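Local coordinates for protein UDP-galactopyranose mutase (Deinococcus radiodurans, PDB 3HDQ) that binds FAD and UDP-galactopyranose and probably interconverts the pyranose and furanose forms of UDP-galactose, at residues A113-Q118 / N173-G178; R181-L186 / R275-R280; Y301-V306 / Y324-A329. All coordinates share one frame; numbering follows the deposited sequence. Where two conformers were deposited one is given.

Contact 1. Residues A113-Q118 / N173-G178. With GDU (galactose-uridine-5'-diphosphate), chain K.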
loop_
_atom_site.group_PDB
_atom_site.type_symbol
_atom_site.label_atom_id
_atom_site.label_comp_id
_atom_site.label_asym_id
_atom_site.label_seq_id
_atom_site.Cartn_x
_atom_site.Cartn_y
_atom_site.Cartn_z
ATOM N N ALA A 113 25.532 17.326 13.170
ATOM C CA ALA A 113 26.578 17.200 12.161
ATOM C C ALA A 113 27.831 16.594 12.773
ATOM O O ALA A 113 28.254 16.992 13.854
ATOM C CB ALA A 113 26.891 18.554 11.534
ATOM N N SER A 114 28.410 15.625 12.076
ATOM C CA SER A 114 29.638 14.988 12.522
ATOM C C SER A 114 30.847 15.785 12.039
ATOM O O SER A 114 31.178 15.796 10.852
ATOM C CB SER A 114 29.696 13.547 12.027
ATOM O OG SER A 114 30.914 12.938 12.401
ATOM N N VAL A 115 31.493 16.467 12.975
ATOM C CA VAL A 115 32.587 17.376 12.665
ATOM C C VAL A 115 33.612 17.248 13.776
ATOM O O VAL A 115 33.257 17.300 14.955
ATOM C CB VAL A 115 32.072 18.832 12.622
ATOM C CG1 VAL A 115 33.222 19.825 12.739
ATOM C CG2 VAL A 115 31.262 19.073 11.350
ATOM N N ASP A 116 34.874 17.063 13.411
ATOM C CA ASP A 116 35.924 16.868 14.408
ATOM C C ASP A 116 35.557 15.758 15.403
ATOM O O ASP A 116 35.825 15.872 16.595
ATOM C CB ASP A 116 36.203 18.177 15.174
ATOM C CG ASP A 116 36.866 19.250 14.311
ATOM O OD1 ASP A 116 37.228 18.948 13.155
ATOM O OD2 ASP A 116 37.026 20.393 14.797
ATOM N N GLY A 117 34.933 14.694 14.914
ATOM C CA GLY A 117 34.608 13.550 15.750
ATOM C C GLY A 117 33.591 13.812 16.851
ATOM O O GLY A 117 33.444 13.012 17.772
ATOM N N GLN A 118 32.890 14.933 16.759
ATOM C CA GLN A 118 31.812 15.241 17.684
ATOM C C GLN A 118 30.504 15.350 16.922
ATOM O O GLN A 118 30.502 15.631 15.722
ATOM C CB GLN A 118 32.056 16.593 18.349
ATOM C CG GLN A 118 33.335 16.713 19.120
ATOM C CD GLN A 118 33.733 18.169 19.301
ATOM O OE1 GLN A 118 34.632 18.660 18.619
ATOM N NE2 GLN A 118 33.043 18.874 20.192
ATOM N N ASN A 173 34.132 25.926 6.034
ATOM C CA ASN A 173 34.858 24.735 5.596
ATOM C C ASN A 173 34.431 23.502 6.385
ATOM O O ASN A 173 34.476 22.378 5.873
ATOM C CB ASN A 173 36.372 24.908 5.733
ATOM C CG ASN A 173 36.945 25.955 4.781
ATOM O OD1 ASN A 173 36.362 26.282 3.748
ATOM N ND2 ASN A 173 38.105 26.481 5.137
ATOM N N LYS A 174 34.014 23.717 7.630
ATOM C CA LYS A 174 33.707 22.605 8.521
ATOM C C LYS A 174 32.300 22.026 8.378
ATOM O O LYS A 174 32.116 20.822 8.541
ATOM C CB LYS A 174 34.017 22.977 9.976
ATOM C CG LYS A 174 35.392 22.501 10.384
ATOM C CD LYS A 174 35.975 23.245 11.560
ATOM C CE LYS A 174 37.412 22.758 11.799
ATOM N NZ LYS A 174 38.294 23.833 12.343
ATOM N N PHE A 175 31.326 22.878 8.056
ATOM C CA PHE A 175 29.928 22.455 7.986
ATOM C C PHE A 175 29.322 22.478 6.569
ATOM O O PHE A 175 28.449 21.667 6.260
ATOM C CB PHE A 175 29.064 23.298 8.941
ATOM C CG PHE A 175 29.341 23.039 10.401
ATOM C CD1 PHE A 175 30.384 23.680 11.050
ATOM C CD2 PHE A 175 28.557 22.148 11.123
ATOM C CE1 PHE A 175 30.645 23.430 12.385
ATOM C CE2 PHE A 175 28.819 21.897 12.461
ATOM C CZ PHE A 175 29.864 22.534 13.089
ATOM N N PHE A 176 29.774 23.399 5.714
ATOM C CA PHE A 176 29.125 23.604 4.414
ATOM C C PHE A 176 29.885 23.159 3.163
ATOM O O PHE A 176 29.306 22.487 2.301
ATOM C CB PHE A 176 28.670 25.054 4.255
ATOM C CG PHE A 176 27.495 25.394 5.104
ATOM C CD1 PHE A 176 26.212 25.213 4.626
ATOM C CD2 PHE A 176 27.672 25.857 6.394
ATOM C CE1 PHE A 176 25.130 25.514 5.411
ATOM C CE2 PHE A 176 26.592 26.156 7.189
ATOM C CZ PHE A 176 25.321 25.984 6.700
ATOM N N ARG A 177 31.157 23.535 3.050
ATOM C CA ARG A 177 31.900 23.257 1.827
ATOM C C ARG A 177 31.883 21.780 1.455
ATOM O O ARG A 177 31.452 21.420 0.357
ATOM C CB ARG A 177 33.341 23.755 1.907
ATOM C CG ARG A 177 34.068 23.653 0.562
ATOM C CD ARG A 177 35.485 24.185 0.621
ATOM N NE ARG A 177 36.255 23.541 1.681
ATOM C CZ ARG A 177 37.583 23.459 1.693
ATOM N NH1 ARG A 177 38.293 23.974 0.691
ATOM N NH2 ARG A 177 38.203 22.852 2.698
ATOM N N GLY A 178 32.356 20.931 2.362
ATOM C CA GLY A 178 32.417 19.500 2.103
ATOM C C GLY A 178 31.059 18.858 1.812
ATOM O O GLY A 178 30.937 18.026 0.913
HETATM N N1 GDU K . 24.081 22.026 3.920
HETATM C C2 GDU K . 25.216 21.751 4.368
HETATM N N3 GDU K . 25.692 21.143 5.369
HETATM C C4 GDU K . 24.744 20.640 6.179
HETATM C C5 GDU K . 23.326 20.864 5.808
HETATM C C6 GDU K . 23.053 21.548 4.679
HETATM O O2 GDU K . 26.247 22.240 3.522
HETATM O O4 GDU K . 25.041 19.991 7.179
HETATM C C1D GDU K . 23.842 22.733 2.695
HETATM C C2D GDU K . 23.914 21.944 1.365
HETATM O O2D GDU K . 24.266 22.769 0.261
HETATM C C3D GDU K . 22.494 21.428 1.271
HETATM C C4D GDU K . 21.751 22.715 1.623
HETATM O O4D GDU K . 22.544 23.354 2.629
HETATM O O3D GDU K . 22.207 20.939 -0.037
HETATM C C5D GDU K . 20.258 22.584 1.884
HETATM O O5D GDU K . 20.181 21.741 3.049
HETATM P PA GDU K . 18.960 20.746 3.305
HETATM O O1A GDU K . 19.036 20.286 4.720
HETATM O O2A GDU K . 17.712 21.500 3.109
HETATM O O3A GDU K . 19.093 19.456 2.387
HETATM P PB GDU K . 17.843 18.601 1.928
HETATM O O1B GDU K . 18.494 17.567 1.087
HETATM O O2B GDU K . 16.836 19.283 1.078
HETATM O O3B GDU K . 17.121 17.818 3.129
HETATM C "C1'" GDU K . 15.827 17.199 3.271
HETATM C "C2'" GDU K . 14.797 18.276 3.673
HETATM C "C3'" GDU K . 15.437 19.056 4.845
HETATM C "C4'" GDU K . 15.502 18.098 6.072
HETATM C "C5'" GDU K . 16.225 16.791 5.642
HETATM C "C6'" GDU K . 16.103 15.642 6.683
HETATM O "O2'" GDU K . 14.428 19.104 2.554
HETATM O "O3'" GDU K . 14.654 20.244 5.102
HETATM O "O4'" GDU K . 14.151 17.838 6.506
HETATM O "O5'" GDU K . 15.939 16.221 4.334
HETATM O "O6'" GDU K . 17.278 15.521 7.520
#
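Val-115 and Ala-113 pack on Phe-175 in a mostly apolar strand-on-helix contact, where the end of strand 111-115 meets helix 159-184 beside the uridine end of the substrate pocket. The short axes pass 9.1 Å apart at 114°. Val-115 CG2 sits over one face of the Phe-175 ring in a CH-pi contact, 4.1 Å from the ring centroid and displaced toward the rim. With Val-115 CG1 anti to the backbone N (chi1 162°), CG2 is left anti to the carbonyl carbon. Val-115 CG2 also lies 3.4 Å from Lys-174 O. Ala-113 CB approaches the same ring at Phe-175 CE2, 4.0 Å away. At the turn, Asp-116 OD2 comes within 4.4 Å of Lys-174 NZ, too far for a salt bridge; the ammonium group is paired with Asp-170 instead. No hydrogen bond crosses the contact. On the ligand side, the backbone Phe-175 O accepts a hydrogen bond from uracil N3 at 2.9 Å, so the residue whose ring packs on the strand also reads the base. Helix 126-133 touches the contact through Leu-132 and Thr-128, while strand 118-122 adds Ile-122 against both Ala-113 and Phe-175.

Contact 2. Residues R181-L186 / R275-R280. With GDU (galactose-uridine-5'-diphosphate), chain K.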
loop_
_atom_site.group_PDB
_atom_site.type_symbol
_atom_site.label_atom_id
_atom_site.label_comp_id
_atom_site.label_asym_id
_atom_site.label_seq_id
_atom_site.Cartn_x
_atom_site.Cartn_y
_atom_site.Cartn_z
ATOM N N ARG A 181 29.807 20.114 -1.703
ATOM C CA ARG A 181 30.563 19.471 -2.775
ATOM C C ARG A 181 30.076 18.053 -2.974
ATOM O O ARG A 181 29.886 17.605 -4.112
ATOM C CB ARG A 181 32.067 19.463 -2.475
ATOM C CG ARG A 181 32.731 20.847 -2.545
ATOM C CD ARG A 181 34.243 20.805 -2.239
ATOM N NE ARG A 181 34.850 22.115 -2.460
ATOM C CZ ARG A 181 36.149 22.384 -2.339
ATOM N NH1 ARG A 181 36.994 21.428 -1.985
ATOM N NH2 ARG A 181 36.600 23.614 -2.577
ATOM N N LYS A 182 29.863 17.348 -1.863
ATOM C CA LYS A 182 29.438 15.949 -1.921
ATOM C C LYS A 182 27.995 15.804 -2.449
ATOM O O LYS A 182 27.732 14.988 -3.331
ATOM C CB LYS A 182 29.607 15.283 -0.555
ATOM C CG LYS A 182 29.458 13.773 -0.573
ATOM C CD LYS A 182 30.063 13.124 0.684
ATOM C CE LYS A 182 29.345 13.552 1.956
ATOM N NZ LYS A 182 29.928 12.891 3.159
ATOM N N GLN A 183 27.085 16.622 -1.927
ATOM C CA GLN A 183 25.677 16.599 -2.321
ATOM C C GLN A 183 25.418 16.976 -3.785
ATOM O O GLN A 183 24.633 16.317 -4.465
ATOM C CB GLN A 183 24.846 17.501 -1.394
ATOM C CG GLN A 183 23.392 17.727 -1.835
ATOM C CD GLN A 183 22.567 16.440 -1.924
ATOM O OE1 GLN A 183 23.037 15.357 -1.589
ATOM N NE2 GLN A 183 21.328 16.568 -2.367
ATOM N N TRP A 184 26.071 18.024 -4.269
ATOM C CA TRP A 184 25.765 18.549 -5.608
ATOM C C TRP A 184 26.785 18.195 -6.681
ATOM O O TRP A 184 26.488 18.243 -7.878
ATOM C CB TRP A 184 25.618 20.057 -5.549
ATOM C CG TRP A 184 24.552 20.468 -4.627
ATOM C CD1 TRP A 184 24.689 20.799 -3.312
ATOM C CD2 TRP A 184 23.163 20.577 -4.929
ATOM N NE1 TRP A 184 23.469 21.119 -2.776
ATOM C CE2 TRP A 184 22.512 20.989 -3.747
ATOM C CE3 TRP A 184 22.403 20.364 -6.084
ATOM C CZ2 TRP A 184 21.136 21.205 -3.689
ATOM C CZ3 TRP A 184 21.031 20.573 -6.023
ATOM C CH2 TRP A 184 20.417 20.992 -4.836
ATOM N N GLY A 185 27.992 17.846 -6.258
ATOM C CA GLY A 185 29.072 17.643 -7.201
ATOM C C GLY A 185 29.556 18.993 -7.688
ATOM O O GLY A 185 30.254 19.076 -8.691
ATOM N N LEU A 186 29.165 20.045 -6.970
ATOM C CA LEU A 186 29.607 21.409 -7.236
ATOM C C LEU A 186 30.158 22.053 -5.956
ATOM O O LEU A 186 29.713 21.728 -4.855
ATOM C CB LEU A 186 28.431 22.266 -7.729
ATOM C CG LEU A 186 28.008 22.366 -9.202
ATOM C CD1 LEU A 186 29.144 21.956 -10.137
ATOM C CD2 LEU A 186 26.757 21.560 -9.489
ATOM N N ARG A 275 19.666 16.682 -9.755
ATOM C CA ARG A 275 20.511 15.818 -8.953
ATOM C C ARG A 275 19.695 14.620 -8.453
ATOM O O ARG A 275 18.514 14.756 -8.149
ATOM C CB ARG A 275 21.116 16.608 -7.798
ATOM C CG ARG A 275 22.231 15.875 -7.078
ATOM C CD ARG A 275 23.477 15.731 -7.935
ATOM N NE ARG A 275 24.607 15.417 -7.071
ATOM C CZ ARG A 275 25.768 14.917 -7.474
ATOM N NH1 ARG A 275 25.992 14.648 -8.754
ATOM N NH2 ARG A 275 26.716 14.685 -6.580
ATOM N N SER A 276 20.318 13.451 -8.393
ATOM C CA SER A 276 19.631 12.237 -7.965
ATOM C C SER A 276 20.253 11.681 -6.679
ATOM O O SER A 276 21.215 12.237 -6.161
ATOM C CB SER A 276 19.679 11.192 -9.082
ATOM O OG SER A 276 18.735 10.150 -8.879
ATOM N N LEU A 277 19.707 10.574 -6.181
ATOM C CA LEU A 277 20.191 9.936 -4.957
ATOM C C LEU A 277 20.119 8.430 -5.068
ATOM O O LEU A 277 19.260 7.891 -5.757
ATOM C CB LEU A 277 19.345 10.351 -3.751
ATOM C CG LEU A 277 19.447 11.820 -3.375
ATOM C CD1 LEU A 277 18.379 12.201 -2.370
ATOM C CD2 LEU A 277 20.849 12.119 -2.857
ATOM N N GLU A 278 21.019 7.752 -4.366
ATOM C CA GLU A 278 20.882 6.322 -4.155
ATOM C C GLU A 278 20.701 6.073 -2.665
ATOM O O GLU A 278 21.446 6.602 -1.848
ATOM C CB GLU A 278 22.092 5.567 -4.682
ATOM C CG GLU A 278 22.057 4.084 -4.351
ATOM C CD GLU A 278 23.395 3.407 -4.556
ATOM O OE1 GLU A 278 24.248 3.977 -5.269
ATOM O OE2 GLU A 278 23.597 2.308 -4.003
ATOM N N PHE A 279 19.702 5.274 -2.317
ATOM C CA PHE A 279 19.371 5.035 -0.923
ATOM C C PHE A 279 19.769 3.636 -0.514
ATOM O O PHE A 279 19.417 2.673 -1.182
ATOM C CB PHE A 279 17.865 5.207 -0.693
ATOM C CG PHE A 279 17.318 6.515 -1.191
ATOM C CD1 PHE A 279 16.724 6.600 -2.440
ATOM C CD2 PHE A 279 17.402 7.655 -0.414
ATOM C CE1 PHE A 279 16.211 7.797 -2.906
ATOM C CE2 PHE A 279 16.897 8.865 -0.867
ATOM C CZ PHE A 279 16.297 8.940 -2.117
ATOM N N ARG A 280 20.510 3.521 0.582
ATOM C CA ARG A 280 20.801 2.212 1.124
ATOM C C ARG A 280 20.123 2.028 2.478
ATOM O O ARG A 280 20.464 2.670 3.477
ATOM C CB ARG A 280 22.307 1.942 1.166
ATOM C CG ARG A 280 22.845 1.576 -0.205
ATOM C CD ARG A 280 24.351 1.490 -0.243
ATOM N NE ARG A 280 24.850 1.854 -1.565
ATOM C CZ ARG A 280 26.131 1.859 -1.910
ATOM N NH1 ARG A 280 27.062 1.506 -1.031
ATOM N NH2 ARG A 280 26.482 2.213 -3.139
HETATM N N1 GDU K . 24.081 22.026 3.920
HETATM C C2 GDU K . 25.216 21.751 4.368
HETATM N N3 GDU K . 25.692 21.143 5.369
HETATM C C4 GDU K . 24.744 20.640 6.179
HETATM C C5 GDU K . 23.326 20.864 5.808
HETATM C C6 GDU K . 23.053 21.548 4.679
HETATM O O2 GDU K . 26.247 22.240 3.522
HETATM O O4 GDU K . 25.041 19.991 7.179
HETATM C C1D GDU K . 23.842 22.733 2.695
HETATM C C2D GDU K . 23.914 21.944 1.365
HETATM O O2D GDU K . 24.266 22.769 0.261
HETATM C C3D GDU K . 22.494 21.428 1.271
HETATM C C4D GDU K . 21.751 22.715 1.623
HETATM O O4D GDU K . 22.544 23.354 2.629
HETATM O O3D GDU K . 22.207 20.939 -0.037
HETATM C C5D GDU K . 20.258 22.584 1.884
HETATM O O5D GDU K . 20.181 21.741 3.049
HETATM P PA GDU K . 18.960 20.746 3.305
HETATM O O1A GDU K . 19.036 20.286 4.720
HETATM O O2A GDU K . 17.712 21.500 3.109
HETATM O O3A GDU K . 19.093 19.456 2.387
HETATM P PB GDU K . 17.843 18.601 1.928
HETATM O O1B GDU K . 18.494 17.567 1.087
HETATM O O2B GDU K . 16.836 19.283 1.078
HETATM O O3B GDU K . 17.121 17.818 3.129
HETATM C "C1'" GDU K . 15.827 17.199 3.271
HETATM C "C2'" GDU K . 14.797 18.276 3.673
HETATM C "C3'" GDU K . 15.437 19.056 4.845
HETATM C "C4'" GDU K . 15.502 18.098 6.072
HETATM C "C5'" GDU K . 16.225 16.791 5.642
HETATM C "C6'" GDU K . 16.103 15.642 6.683
HETATM O "O2'" GDU K . 14.428 19.104 2.554
HETATM O "O3'" GDU K . 14.654 20.244 5.102
HETATM O "O4'" GDU K . 14.151 17.838 6.506
HETATM O "O5'" GDU K . 15.939 16.221 4.334
HETATM O "O6'" GDU K . 17.278 15.521 7.520
#
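Arg-275 opens the second segment by reaching the last turn of helix 159-184, where it bonds to the carbonyls of Gln-183 and, weakly, Lys-182. Its chain leaves with CG anti to the backbone N (chi1 -168°) and bends at the next bond (chi2 69°). Arg-275 NE gives the shortest bond, 2.8 Å to Gln-183 O with an N-H...O angle of 163°, and that oxygen lies close to the guanidinium plane. NH2 adds weak bonds to Gln-183 O and to Lys-182 O, both at the edge of the group. Trp-184 O lies over the centre of one guanidinium face, 3.4 Å from Arg-275 CZ, without a hydrogen bond. The positive group thus has three carbonyls around it, two at its edge and one over a face, where it would be expected to offset the negative end of the helix dipole. Gly-185, with positive phi, leaves the helix here; a CB on it would come close to Arg-275 NH2.

Two residues on, Leu-277 meets the helix through CD2, which lies 4.1 Å from Gln-183 OE1, the two side chains crossing at about a right angle. Leu-277 also touches the bound FAD.

The helix end also serves the substrate: Trp-184 NE1 donates to the ribose hydroxyl O3D of the UDP-galactose at 3.0 Å, the oxygen lying at the edge of the indole. Strand 274-284 is an outermost strand of the mixed sheet and pairs with strand 320-336, whose Tyr-335 and Pro-327 touch Gln-183; Leu-191 and Val-195, from a following loop, pack on Trp-184.

Contact 3. Residues Y301-V306 / Y324-A329. With GDU (galactose-uridine-5'-diphosphate), chain K.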
loop_
_atom_site.group_PDB
_atom_site.type_symbol
_atom_site.label_atom_id
_atom_site.label_comp_id
_atom_site.label_asym_id
_atom_site.label_seq_id
_atom_site.Cartn_x
_atom_site.Cartn_y
_atom_site.Cartn_z
ATOM N N TYR A 301 33.025 9.936 4.626
ATOM C CA TYR A 301 32.174 8.930 3.999
ATOM C C TYR A 301 31.613 9.388 2.657
ATOM O O TYR A 301 31.618 10.581 2.346
ATOM C CB TYR A 301 31.021 8.550 4.941
ATOM C CG TYR A 301 31.470 7.935 6.247
ATOM C CD1 TYR A 301 32.152 6.723 6.256
ATOM C CD2 TYR A 301 31.217 8.556 7.466
ATOM C CE1 TYR A 301 32.571 6.147 7.436
ATOM C CE2 TYR A 301 31.629 7.972 8.671
ATOM C CZ TYR A 301 32.305 6.769 8.638
ATOM O OH TYR A 301 32.725 6.166 9.791
ATOM N N ALA A 302 31.119 8.437 1.867
ATOM C CA ALA A 302 30.538 8.757 0.558
ATOM C C ALA A 302 29.104 9.232 0.696
ATOM O O ALA A 302 28.597 9.934 -0.179
ATOM C CB ALA A 302 30.613 7.556 -0.375
ATOM N N TYR A 303 28.450 8.859 1.796
ATOM C CA TYR A 303 27.078 9.324 2.046
ATOM C C TYR A 303 27.022 10.685 2.730
ATOM O O TYR A 303 27.929 11.072 3.461
ATOM C CB TYR A 303 26.255 8.297 2.841
ATOM C CG TYR A 303 26.985 7.621 3.986
ATOM C CD1 TYR A 303 27.036 8.206 5.252
ATOM C CD2 TYR A 303 27.617 6.393 3.801
ATOM C CE1 TYR A 303 27.701 7.581 6.299
ATOM C CE2 TYR A 303 28.289 5.762 4.843
ATOM C CZ TYR A 303 28.323 6.360 6.087
ATOM O OH TYR A 303 28.984 5.736 7.121
ATOM N N THR A 304 25.937 11.405 2.481
ATOM C CA THR A 304 25.730 12.712 3.080
ATOM C C THR A 304 25.150 12.599 4.484
ATOM O O THR A 304 25.482 13.399 5.349
ATOM C CB THR A 304 24.772 13.566 2.230
ATOM O OG1 THR A 304 23.653 12.764 1.832
ATOM C CG2 THR A 304 25.484 14.112 0.991
ATOM N N ARG A 305 24.272 11.619 4.700
ATOM C CA ARG A 305 23.593 11.487 5.985
ATOM C C ARG A 305 22.977 10.104 6.220
ATOM O O ARG A 305 22.806 9.317 5.282
ATOM C CB ARG A 305 22.526 12.574 6.143
ATOM C CG ARG A 305 21.526 12.610 5.018
ATOM C CD ARG A 305 20.486 13.707 5.188
ATOM N NE ARG A 305 19.608 13.705 4.023
ATOM C CZ ARG A 305 18.896 14.741 3.595
ATOM N NH1 ARG A 305 18.927 15.907 4.240
ATOM N NH2 ARG A 305 18.151 14.607 2.506
ATOM N N VAL A 306 22.675 9.826 7.487
ATOM C CA VAL A 306 21.921 8.649 7.908
ATOM C C VAL A 306 20.734 9.130 8.697
ATOM O O VAL A 306 20.874 9.987 9.565
ATOM C CB VAL A 306 22.680 7.776 8.926
ATOM C CG1 VAL A 306 22.315 6.297 8.744
ATOM C CG2 VAL A 306 24.156 8.018 8.874
ATOM N N TYR A 324 20.869 5.324 4.461
ATOM C CA TYR A 324 22.033 6.112 4.048
ATOM C C TYR A 324 21.820 6.655 2.632
ATOM O O TYR A 324 21.499 5.897 1.720
ATOM C CB TYR A 324 23.284 5.232 4.042
ATOM C CG TYR A 324 23.714 4.765 5.420
ATOM C CD1 TYR A 324 24.701 5.439 6.123
ATOM C CD2 TYR A 324 23.136 3.646 6.010
ATOM C CE1 TYR A 324 25.098 5.016 7.376
ATOM C CE2 TYR A 324 23.529 3.211 7.270
ATOM C CZ TYR A 324 24.510 3.903 7.945
ATOM O OH TYR A 324 24.908 3.496 9.196
ATOM N N GLU A 325 22.010 7.960 2.450
ATOM C CA GLU A 325 21.853 8.581 1.138
ATOM C C GLU A 325 23.179 8.864 0.429
ATOM O O GLU A 325 24.044 9.566 0.954
ATOM C CB GLU A 325 21.084 9.896 1.245
ATOM C CG GLU A 325 19.650 9.774 1.657
ATOM C CD GLU A 325 19.059 11.124 1.990
ATOM O OE1 GLU A 325 18.711 11.331 3.168
ATOM O OE2 GLU A 325 18.969 11.985 1.085
ATOM N N TYR A 326 23.310 8.339 -0.783
ATOM C CA TYR A 326 24.454 8.643 -1.635
ATOM C C TYR A 326 24.033 9.532 -2.815
ATOM O O TYR A 326 23.207 9.133 -3.633
ATOM C CB TYR A 326 25.080 7.349 -2.161
ATOM C CG TYR A 326 25.532 6.383 -1.083
ATOM C CD1 TYR A 326 24.606 5.692 -0.303
ATOM C CD2 TYR A 326 26.885 6.147 -0.855
ATOM C CE1 TYR A 326 25.020 4.803 0.686
ATOM C CE2 TYR A 326 27.309 5.257 0.132
ATOM C CZ TYR A 326 26.375 4.586 0.898
ATOM O OH TYR A 326 26.792 3.700 1.876
ATOM N N PRO A 327 24.601 10.741 -2.904
ATOM C CA PRO A 327 24.359 11.654 -4.033
ATOM C C PRO A 327 24.741 11.011 -5.360
ATOM O O PRO A 327 25.808 10.403 -5.449
ATOM C CB PRO A 327 25.298 12.827 -3.746
ATOM C CG PRO A 327 25.527 12.777 -2.265
ATOM C CD PRO A 327 25.528 11.308 -1.916
ATOM N N ARG A 328 23.883 11.142 -6.370
ATOM C CA ARG A 328 24.153 10.584 -7.694
ATOM C C ARG A 328 23.926 11.616 -8.802
ATOM O O ARG A 328 22.969 12.386 -8.770
ATOM C CB ARG A 328 23.276 9.353 -7.946
ATOM C CG ARG A 328 23.615 8.154 -7.084
ATOM C CD ARG A 328 24.946 7.518 -7.485
ATOM N NE ARG A 328 25.350 6.451 -6.564
ATOM C CZ ARG A 328 26.366 6.534 -5.706
ATOM N NH1 ARG A 328 27.096 7.638 -5.656
ATOM N NH2 ARG A 328 26.662 5.516 -4.898
ATOM N N ALA A 329 24.807 11.625 -9.793
ATOM C CA ALA A 329 24.579 12.450 -10.972
ATOM C C ALA A 329 23.467 11.853 -11.842
ATOM O O ALA A 329 22.772 12.569 -12.560
ATOM C CB ALA A 329 25.856 12.575 -11.769
HETATM N N1 GDU K . 24.081 22.026 3.920
HETATM C C2 GDU K . 25.216 21.751 4.368
HETATM N N3 GDU K . 25.692 21.143 5.369
HETATM C C4 GDU K . 24.744 20.640 6.179
HETATM C C5 GDU K . 23.326 20.864 5.808
HETATM C C6 GDU K . 23.053 21.548 4.679
HETATM O O2 GDU K . 26.247 22.240 3.522
HETATM O O4 GDU K . 25.041 19.991 7.179
HETATM C C1D GDU K . 23.842 22.733 2.695
HETATM C C2D GDU K . 23.914 21.944 1.365
HETATM O O2D GDU K . 24.266 22.769 0.261
HETATM C C3D GDU K . 22.494 21.428 1.271
HETATM C C4D GDU K . 21.751 22.715 1.623
HETATM O O4D GDU K . 22.544 23.354 2.629
HETATM O O3D GDU K . 22.207 20.939 -0.037
HETATM C C5D GDU K . 20.258 22.584 1.884
HETATM O O5D GDU K . 20.181 21.741 3.049
HETATM P PA GDU K . 18.960 20.746 3.305
HETATM O O1A GDU K . 19.036 20.286 4.720
HETATM O O2A GDU K . 17.712 21.500 3.109
HETATM O O3A GDU K . 19.093 19.456 2.387
HETATM P PB GDU K . 17.843 18.601 1.928
HETATM O O1B GDU K . 18.494 17.567 1.087
HETATM O O2B GDU K . 16.836 19.283 1.078
HETATM O O3B GDU K . 17.121 17.818 3.129
HETATM C "C1'" GDU K . 15.827 17.199 3.271
HETATM C "C2'" GDU K . 14.797 18.276 3.673
HETATM C "C3'" GDU K . 15.437 19.056 4.845
HETATM C "C4'" GDU K . 15.502 18.098 6.072
HETATM C "C5'" GDU K . 16.225 16.791 5.642
HETATM C "C6'" GDU K . 16.103 15.642 6.683
HETATM O "O2'" GDU K . 14.428 19.104 2.554
HETATM O "O3'" GDU K . 14.654 20.244 5.102
HETATM O "O4'" GDU K . 14.151 17.838 6.506
HETATM O "O5'" GDU K . 15.939 16.221 4.334
HETATM O "O6'" GDU K . 17.278 15.521 7.520
#
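The diphosphate-galactose part of the substrate pocket is lined here by Arg-305, which a salt bridge to Glu-325 on the neighbouring antiparallel strand holds in place. Arg-305 CG takes the position between backbone N and carbonyl carbon (chi1 55°), and the chain then runs extended to NE. The guanidinium grips the carboxylate side-on, one nitrogen to each oxygen. Arg-305 NE meets Glu-325 OE1 at 2.7 Å from above the carboxylate plane, whereas Arg-305 NH2 uses the syn lone pair of Glu-325 OE2 at 3.1 Å; the two planes are 47° apart. Arg-305 NH1 is thereby turned to the ligand, donating in a nearly straight bond of 2.9 Å to O3B of UDP-galactose, the oxygen joining the beta phosphate to the galactose, and NH2 adds weak bonds to O3B and O1B. An alanine in place of Arg-305 would probably leave the Glu-325 carboxylate without its cationic mate beside FAD and take from O3B its donor.

Backbone bonds join the segments: Thr-304 N to Glu-325 O, 3.0 Å, and Glu-325 N to Arg-305 O. Thr-304 CG2 meets Pro-327 CG tip to tip.

Three tyrosines cluster away from the ligand. The edge of Tyr-324 points at the face of Tyr-303 (T-shaped, centroids 4.7 Å apart, planes at 65°), and the edge of Tyr-303 in turn points, offset, at the face of Tyr-326, over whose centre Tyr-303 CB also lies. Val-306 CG1 sits over the centre of the Tyr-324 ring, 3.4 Å from its centroid.

Strand 305-308 lies between strands 294-296 and 320-336 in the mixed sheet, with strand 274-284 beyond, and helix 159-184 packs on Thr-304, Arg-305 and Pro-327 through Tyr-179 and Gln-183.

From the N terminus, contact 1 comes first, closing a largely helical loop of 54 residues between strand 111-115 and helix 159-184. The same helix continues into contact 2, which closes a loop of 88 residues onto strand 274-284. Contact 3 then closes the shortest loop, 17 residues, between strands 305-308 and 320-336. The three follow in series, neither nesting nor crossing. Contacts 2 and 3 touch, their centres about 6 Å apart: Glu-278 N lies 2.7 Å from Tyr-326 O, and Lys-182 NZ 2.7 Å from Tyr-303 O. The centre of contact 1 is about 17 Å from that of contact 2 and about 15 Å from that of contact 3. Together they join one helix and the mixed sheet around UDP-galactose.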